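Local coordinates for protein ZmpA Glycopeptidase (Clostridium perfringens, PDB 6XSX) that is a glycopeptidase whose M60-family catalytic module, the part in this chain, probably uses a zinc metalloprotease site to cleave glycosylated proteins, at residues 216-220 against 280-284; 451-455 against 512-516. All coordinates share one frame; numbering follows the deposited sequence.

Interaction 1. Residues 216-220 against 280-284; sequences VIKET and MHEMG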
ATOM      1  N   VAL A 216     -10.013  -1.727  -1.921  1.00 19.72           N
ATOM      2  CA  VAL A 216      -8.580  -1.585  -1.698  1.00 19.24           C
ATOM      3  C   VAL A 216      -8.248  -1.939  -0.245  1.00 20.20           C
ATOM      4  O   VAL A 216      -7.293  -2.678  -0.002  1.00 18.71           O
ATOM      5  CB  VAL A 216      -8.053  -0.191  -2.092  1.00 19.04           C
ATOM      6  CG1 VAL A 216      -6.640   0.060  -1.593  1.00 18.41           C
ATOM      7  CG2 VAL A 216      -8.118   0.030  -3.595  1.00 18.42           C
ATOM      8  N   ILE A 217      -9.049  -1.430   0.709  1.00 20.37           N
ATOM      9  CA  ILE A 217      -8.797  -1.666   2.127  1.00 21.17           C
ATOM     10  C   ILE A 217      -8.990  -3.150   2.455  1.00 21.36           C
ATOM     11  O   ILE A 217      -8.197  -3.732   3.197  1.00 21.84           O
ATOM     12  CB  ILE A 217      -9.661  -0.751   3.028  1.00 20.59           C
ATOM     13  CG1 ILE A 217      -9.348   0.732   2.810  1.00 19.74           C
ATOM     14  CG2 ILE A 217      -9.525  -1.149   4.499  1.00 19.92           C
ATOM     15  CD1 ILE A 217      -7.947   1.128   3.221  1.00 19.96           C
ATOM     16  N   LYS A 218     -10.040  -3.756   1.888  1.00 22.13           N
ATOM     17  CA  LYS A 218     -10.300  -5.181   2.051  1.00 23.15           C
ATOM     18  C   LYS A 218      -9.079  -5.988   1.599  1.00 21.32           C
ATOM     19  O   LYS A 218      -8.527  -6.770   2.366  1.00 20.29           O
ATOM     20  CB  LYS A 218     -11.564  -5.582   1.282  1.00 24.69           C
ATOM     21  CG  LYS A 218     -12.186  -6.911   1.696  1.00 27.76           C
ATOM     22  CD  LYS A 218     -13.532  -7.155   1.040  1.00 31.49           C
ATOM     23  CE  LYS A 218     -13.911  -8.621   0.991  1.00 34.20           C
ATOM     24  NZ  LYS A 218     -14.658  -8.925  -0.255  1.00 36.47           N
ATOM     25  N   GLU A 219      -8.652  -5.781   0.350  1.00 20.91           N
ATOM     26  CA  GLU A 219      -7.533  -6.517  -0.221  1.00 20.80           C
ATOM     27  C   GLU A 219      -6.276  -6.280   0.624  1.00 20.46           C
ATOM     28  O   GLU A 219      -5.562  -7.228   0.939  1.00 20.12           O
ATOM     29  CB  GLU A 219      -7.374  -6.172  -1.709  1.00 22.06           C
ATOM     30  CG  GLU A 219      -6.263  -6.919  -2.433  1.00 21.79           C
ATOM     31  CD  GLU A 219      -6.279  -8.433  -2.278  1.00 23.08           C
ATOM     32  OE1 GLU A 219      -7.376  -9.002  -2.127  1.00 24.05           O
ATOM     33  OE2 GLU A 219      -5.195  -9.040  -2.294  1.00 22.87           O
ATOM     34  N   THR A 220      -6.053  -5.027   1.047  1.00 19.21           N
ATOM     35  CA  THR A 220      -4.876  -4.674   1.827  1.00 19.84           C
ATOM     36  C   THR A 220      -4.880  -5.416   3.159  1.00 20.68           C
ATOM     37  O   THR A 220      -3.850  -5.933   3.598  1.00 20.44           O
ATOM     38  CB  THR A 220      -4.751  -3.167   2.088  1.00 19.75           C
ATOM     39  OG1 THR A 220      -4.462  -2.530   0.844  1.00 18.91           O
ATOM     40  CG2 THR A 220      -3.652  -2.837   3.078  1.00 18.97           C
ATOM     41  N   MET A 280      -0.154   3.181  -3.663  1.00 21.85           N
ATOM     42  CA  MET A 280      -0.108   2.021  -2.788  1.00 21.50           C
ATOM     43  C   MET A 280       1.155   2.033  -1.928  1.00 20.98           C
ATOM     44  O   MET A 280       1.155   1.507  -0.818  1.00 21.34           O
ATOM     45  CB  MET A 280      -0.245   0.721  -3.586  1.00 21.32           C
ATOM     46  CG  MET A 280      -1.586   0.630  -4.296  1.00 22.17           C
ATOM     47  SD  MET A 280      -2.979   0.937  -3.155  1.00 24.28           S
ATOM     48  CE  MET A 280      -2.882  -0.527  -2.135  1.00 22.97           C
ATOM     49  N   HIS A 281       2.209   2.695  -2.412  1.00 21.59           N
ATOM     50  CA  HIS A 281       3.410   2.872  -1.610  1.00 22.09           C
ATOM     51  C   HIS A 281       3.079   3.665  -0.348  1.00 21.98           C
ATOM     52  O   HIS A 281       3.560   3.333   0.729  1.00 21.45           O
ATOM     53  CB  HIS A 281       4.530   3.508  -2.447  1.00 25.36           C
ATOM     54  CG  HIS A 281       5.714   3.965  -1.661  1.00 29.49           C
ATOM     55  ND1 HIS A 281       6.803   3.143  -1.413  1.00 31.94           N
ATOM     56  CD2 HIS A 281       5.990   5.152  -1.074  1.00 32.34           C
ATOM     57  CE1 HIS A 281       7.697   3.802  -0.702  1.00 34.49           C
ATOM     58  NE2 HIS A 281       7.222   5.046  -0.482  1.00 35.43           N
ATOM     59  N   GLU A 282       2.233   4.694  -0.486  1.00 21.83           N
ATOM     60  CA  GLU A 282       1.820   5.501   0.655  1.00 21.89           C
ATOM     61  C   GLU A 282       0.940   4.698   1.605  1.00 21.00           C
ATOM     62  O   GLU A 282       1.080   4.823   2.815  1.00 21.10           O
ATOM     63  CB  GLU A 282       1.089   6.775   0.224  1.00 22.84           C
ATOM     64  CG  GLU A 282       1.940   7.689  -0.644  1.00 26.34           C
ATOM     65  CD  GLU A 282       3.375   7.876  -0.184  1.00 29.17           C
ATOM     66  OE1 GLU A 282       3.590   8.008   1.031  1.00 31.73           O
ATOM     67  OE2 GLU A 282       4.284   7.871  -1.047  1.00 34.58           O
ATOM     68  N   MET A 283       0.016   3.899   1.064  1.00 20.05           N
ATOM     69  CA  MET A 283      -0.827   3.104   1.943  1.00 20.54           C
ATOM     70  C   MET A 283       0.063   2.124   2.715  1.00 21.72           C
ATOM     71  O   MET A 283      -0.142   1.905   3.910  1.00 21.52           O
ATOM     72  CB  MET A 283      -1.908   2.347   1.159  1.00 19.17           C
ATOM     73  CG  MET A 283      -2.807   1.499   2.044  1.00 19.64           C
ATOM     74  SD  MET A 283      -4.349   1.002   1.221  1.00 21.17           S
ATOM     75  CE  MET A 283      -5.166   2.594   1.098  1.00 19.23           C
ATOM     76  N   GLY A 284       1.078   1.581   2.023  1.00 21.65           N
ATOM     77  CA  GLY A 284       2.064   0.682   2.612  1.00 22.80           C
ATOM     78  C   GLY A 284       2.753   1.270   3.845  1.00 22.81           C
ATOM     79  O   GLY A 284       2.879   0.593   4.862  1.00 20.47           O
TER
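Met283 pushes its thioether against helix 206-224, where SD lies 3.7 Å from Val216 CG1 and 3.6 Å from Thr220 OG1. Its terminal CE turns aside at the bend in chi3 and meets Ile217 CD1 at 3.8 Å, the two side chains crossing at about a right angle. Met280 comes in beside it with a chain folded at chi2 and chi3; its CE meets Val216 CG1 tip to tip at 3.8 Å, while the Met280 and Thr220 side chains run past each other in opposite directions. An extended start, with CG opposite the backbone N (chi1 180°), carries the Met283 sulfur across the gap between the axes of 216-220 and 280-284, 12.4 Å apart at closest approach and inclined at 55°. Helix 277-286 also holds His281, Glu282 and His285 in an HExxH pattern, consistent with the zinc-binding helix of a metallopeptidase, although no metal is bound here. Neither His281 nor Glu282 touches 216-220; Met280 and Met283 make the contact. On the other helix, Thr220 OG1 donates to Val216 O at 3.0 Å from above the carbonyl plane, while Thr220 N reaches that oxygen from the opposite face. Val216 O is thus gripped by two donors, and the OG1 bond holds the hydroxyl where Met283 SD meets it. Farther out, Tyr240 of strand 240-244 touches both Ile217 and Met283, and Phe306 of helix 301-309 packs on Thr220 and Met280.

Interaction 2. Residues 451-455 against 512-516; sequences KFEAE and SIVAY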
ATOM      1  N   LYS A 451      11.191 -29.067 -24.977  1.00 21.53           N
ATOM      2  CA  LYS A 451      12.440 -29.071 -25.723  1.00 22.41           C
ATOM      3  C   LYS A 451      12.968 -27.640 -25.749  1.00 21.46           C
ATOM      4  O   LYS A 451      12.252 -26.717 -26.130  1.00 23.36           O
ATOM      5  CB  LYS A 451      12.237 -29.626 -27.141  1.00 21.93           C
ATOM      6  N   PHE A 452      14.206 -27.458 -25.301  1.00 20.72           N
ATOM      7  CA  PHE A 452      14.865 -26.170 -25.424  1.00 22.10           C
ATOM      8  C   PHE A 452      16.313 -26.393 -25.854  1.00 23.32           C
ATOM      9  O   PHE A 452      16.859 -27.474 -25.663  1.00 22.24           O
ATOM     10  CB  PHE A 452      14.768 -25.363 -24.124  1.00 21.93           C
ATOM     11  CG  PHE A 452      15.664 -25.827 -23.003  1.00 22.12           C
ATOM     12  CD1 PHE A 452      16.847 -25.157 -22.716  1.00 21.65           C
ATOM     13  CD2 PHE A 452      15.327 -26.935 -22.235  1.00 21.29           C
ATOM     14  CE1 PHE A 452      17.666 -25.583 -21.678  1.00 22.33           C
ATOM     15  CE2 PHE A 452      16.154 -27.361 -21.206  1.00 21.69           C
ATOM     16  CZ  PHE A 452      17.324 -26.687 -20.931  1.00 21.57           C
ATOM     17  N   GLU A 453      16.917 -25.352 -26.429  1.00 25.65           N
ATOM     18  CA  GLU A 453      18.265 -25.427 -26.963  1.00 28.98           C
ATOM     19  C   GLU A 453      18.992 -24.127 -26.642  1.00 27.96           C
ATOM     20  O   GLU A 453      18.353 -23.112 -26.395  1.00 26.13           O
ATOM     21  CB  GLU A 453      18.217 -25.598 -28.483  1.00 31.34           C
ATOM     22  CG  GLU A 453      17.575 -26.905 -28.913  1.00 39.48           C
ATOM     23  CD  GLU A 453      17.556 -27.147 -30.411  1.00 44.42           C
ATOM     24  OE1 GLU A 453      17.107 -26.238 -31.147  1.00 48.10           O
ATOM     25  OE2 GLU A 453      18.006 -28.240 -30.841  1.00 49.96           O
ATOM     26  N   ALA A 454      20.328 -24.185 -26.683  1.00 28.12           N
ATOM     27  CA  ALA A 454      21.185 -23.018 -26.534  1.00 31.86           C
ATOM     28  C   ALA A 454      22.183 -22.977 -27.686  1.00 33.38           C
ATOM     29  O   ALA A 454      22.651 -24.017 -28.135  1.00 34.00           O
ATOM     30  CB  ALA A 454      21.906 -23.068 -25.207  1.00 31.03           C
ATOM     31  N   GLU A 455      22.514 -21.763 -28.131  1.00 35.05           N
ATOM     32  CA  GLU A 455      23.490 -21.562 -29.191  1.00 38.17           C
ATOM     33  C   GLU A 455      24.464 -20.468 -28.758  1.00 35.63           C
ATOM     34  O   GLU A 455      24.033 -19.402 -28.331  1.00 33.94           O
ATOM     35  CB  GLU A 455      22.766 -21.160 -30.478  1.00 39.78           C
ATOM     36  CG  GLU A 455      23.699 -20.957 -31.658  1.00 46.98           C
ATOM     37  CD  GLU A 455      23.012 -20.558 -32.955  1.00 50.46           C
ATOM     38  OE1 GLU A 455      22.444 -19.444 -33.013  1.00 53.82           O
ATOM     39  OE2 GLU A 455      23.044 -21.363 -33.906  1.00 54.29           O
ATOM     40  N   SER A 512      26.444 -25.860 -19.440  1.00 35.66           N
ATOM     41  CA  SER A 512      25.273 -26.630 -19.048  1.00 32.54           C
ATOM     42  C   SER A 512      24.134 -25.690 -18.656  1.00 30.50           C
ATOM     43  O   SER A 512      24.287 -24.880 -17.744  1.00 29.04           O
ATOM     44  CB  SER A 512      25.607 -27.585 -17.933  1.00 32.95           C
ATOM     45  OG  SER A 512      24.499 -28.424 -17.657  1.00 31.40           O
ATOM     46  N   ILE A 513      22.999 -25.826 -19.356  1.00 27.38           N
ATOM     47  CA  ILE A 513      21.881 -24.900 -19.271  1.00 25.57           C
ATOM     48  C   ILE A 513      20.665 -25.629 -18.698  1.00 25.96           C
ATOM     49  O   ILE A 513      20.255 -26.678 -19.205  1.00 24.55           O
ATOM     50  CB  ILE A 513      21.555 -24.301 -20.655  1.00 25.09           C
ATOM     51  CG1 ILE A 513      22.799 -23.782 -21.385  1.00 24.38           C
ATOM     52  CG2 ILE A 513      20.459 -23.247 -20.549  1.00 23.26           C
ATOM     53  CD1 ILE A 513      23.478 -22.593 -20.729  1.00 22.47           C
ATOM     54  N   VAL A 514      20.083 -25.045 -17.646  1.00 24.20           N
ATOM     55  CA  VAL A 514      18.901 -25.597 -17.009  1.00 22.99           C
ATOM     56  C   VAL A 514      17.800 -24.536 -17.026  1.00 24.38           C
ATOM     57  O   VAL A 514      17.985 -23.447 -16.487  1.00 23.83           O
ATOM     58  CB  VAL A 514      19.234 -26.081 -15.584  1.00 23.53           C
ATOM     59  CG1 VAL A 514      18.010 -26.594 -14.836  1.00 21.71           C
ATOM     60  CG2 VAL A 514      20.343 -27.134 -15.581  1.00 22.48           C
ATOM     61  N   ALA A 515      16.665 -24.864 -17.663  1.00 22.81           N
ATOM     62  CA  ALA A 515      15.519 -23.971 -17.750  1.00 21.71           C
ATOM     63  C   ALA A 515      14.653 -24.145 -16.504  1.00 21.37           C
ATOM     64  O   ALA A 515      14.636 -25.218 -15.914  1.00 20.88           O
ATOM     65  CB  ALA A 515      14.733 -24.250 -19.016  1.00 21.30           C
ATOM     66  N   TYR A 516      13.961 -23.070 -16.098  1.00 20.49           N
ATOM     67  CA  TYR A 516      13.151 -23.098 -14.886  1.00 19.74           C
ATOM     68  C   TYR A 516      11.733 -22.659 -15.212  1.00 18.59           C
ATOM     69  O   TYR A 516      11.552 -21.731 -15.994  1.00 18.28           O
ATOM     70  CB  TYR A 516      13.745 -22.219 -13.784  1.00 19.31           C
ATOM     71  CG  TYR A 516      14.790 -22.923 -12.964  1.00 20.42           C
ATOM     72  CD1 TYR A 516      16.084 -23.073 -13.442  1.00 20.76           C
ATOM     73  CD2 TYR A 516      14.478 -23.460 -11.723  1.00 20.88           C
ATOM     74  CE1 TYR A 516      17.048 -23.734 -12.693  1.00 21.65           C
ATOM     75  CE2 TYR A 516      15.430 -24.114 -10.960  1.00 21.16           C
ATOM     76  CZ  TYR A 516      16.719 -24.253 -11.451  1.00 21.86           C
ATOM     77  OH  TYR A 516      17.666 -24.900 -10.714  1.00 22.51           O
TER
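Phe452 takes a chi1 of 75°, which places CG between its own backbone N and carbonyl carbon and sends the ring across to strand 511-517. Ile513 answers with CG2 opposite its backbone N and CG1 beside it, offering one branch to each of two neighbours: CG2 to Phe452 CE1 at 3.8 Å, and CG1 to Ala454 CB at 4.0 Å. The Ala515 methyl sits over one face of the Phe452 ring in a CH-pi contact, with CB 4.0 Å from the centroid and only 8° off the ring normal. At the rim of the same ring, Ile513 O lies in the ring plane, 3.4 Å from Phe452 CZ. The strand segments cross with N-to-C directions 140° apart, their axes 8.5 Å apart at closest approach, and belong to different sheets: 452-459 is paired with 463-470, and 511-517 lies between 478-485 and 526-528. The two sheets pack face to face, consistent with a small beta-sandwich. Phe468 and Ile470 of strand 463-470 and Tyr526 and Phe528 of strand 526-528 extend the apolar layer. With the Ile513 carbonyl in its plane, the Phe452 ring meets backbone oxygen with its electropositive C-H edge and the Ala515 methyl with its electron-rich face, so one aromatic group can accommodate a polar and an apolar neighbour within a junction otherwise held by van der Waals contact.

How the interactions relate
Interaction 1 lies in the interior of the chain, its centre about 3 Å from that of the chain, whereas interaction 2 sits in the all-beta part at the C-terminal end, its centre about 38 Å from the chain's and only partly buried. They hold no element in common: one joins helices 206-224 and 277-286, the other joins strands from two sheets. Their centres are 40 Å apart and their nearest atoms about 25 Å, and interaction 1 closes along the chain before interaction 2 opens. Both rely on apolar packing over similar buried areas, 179 and 194 Å². Flexible thioethers fill the wide gap between helices; a flat ring and compact methyls suit the closer strands.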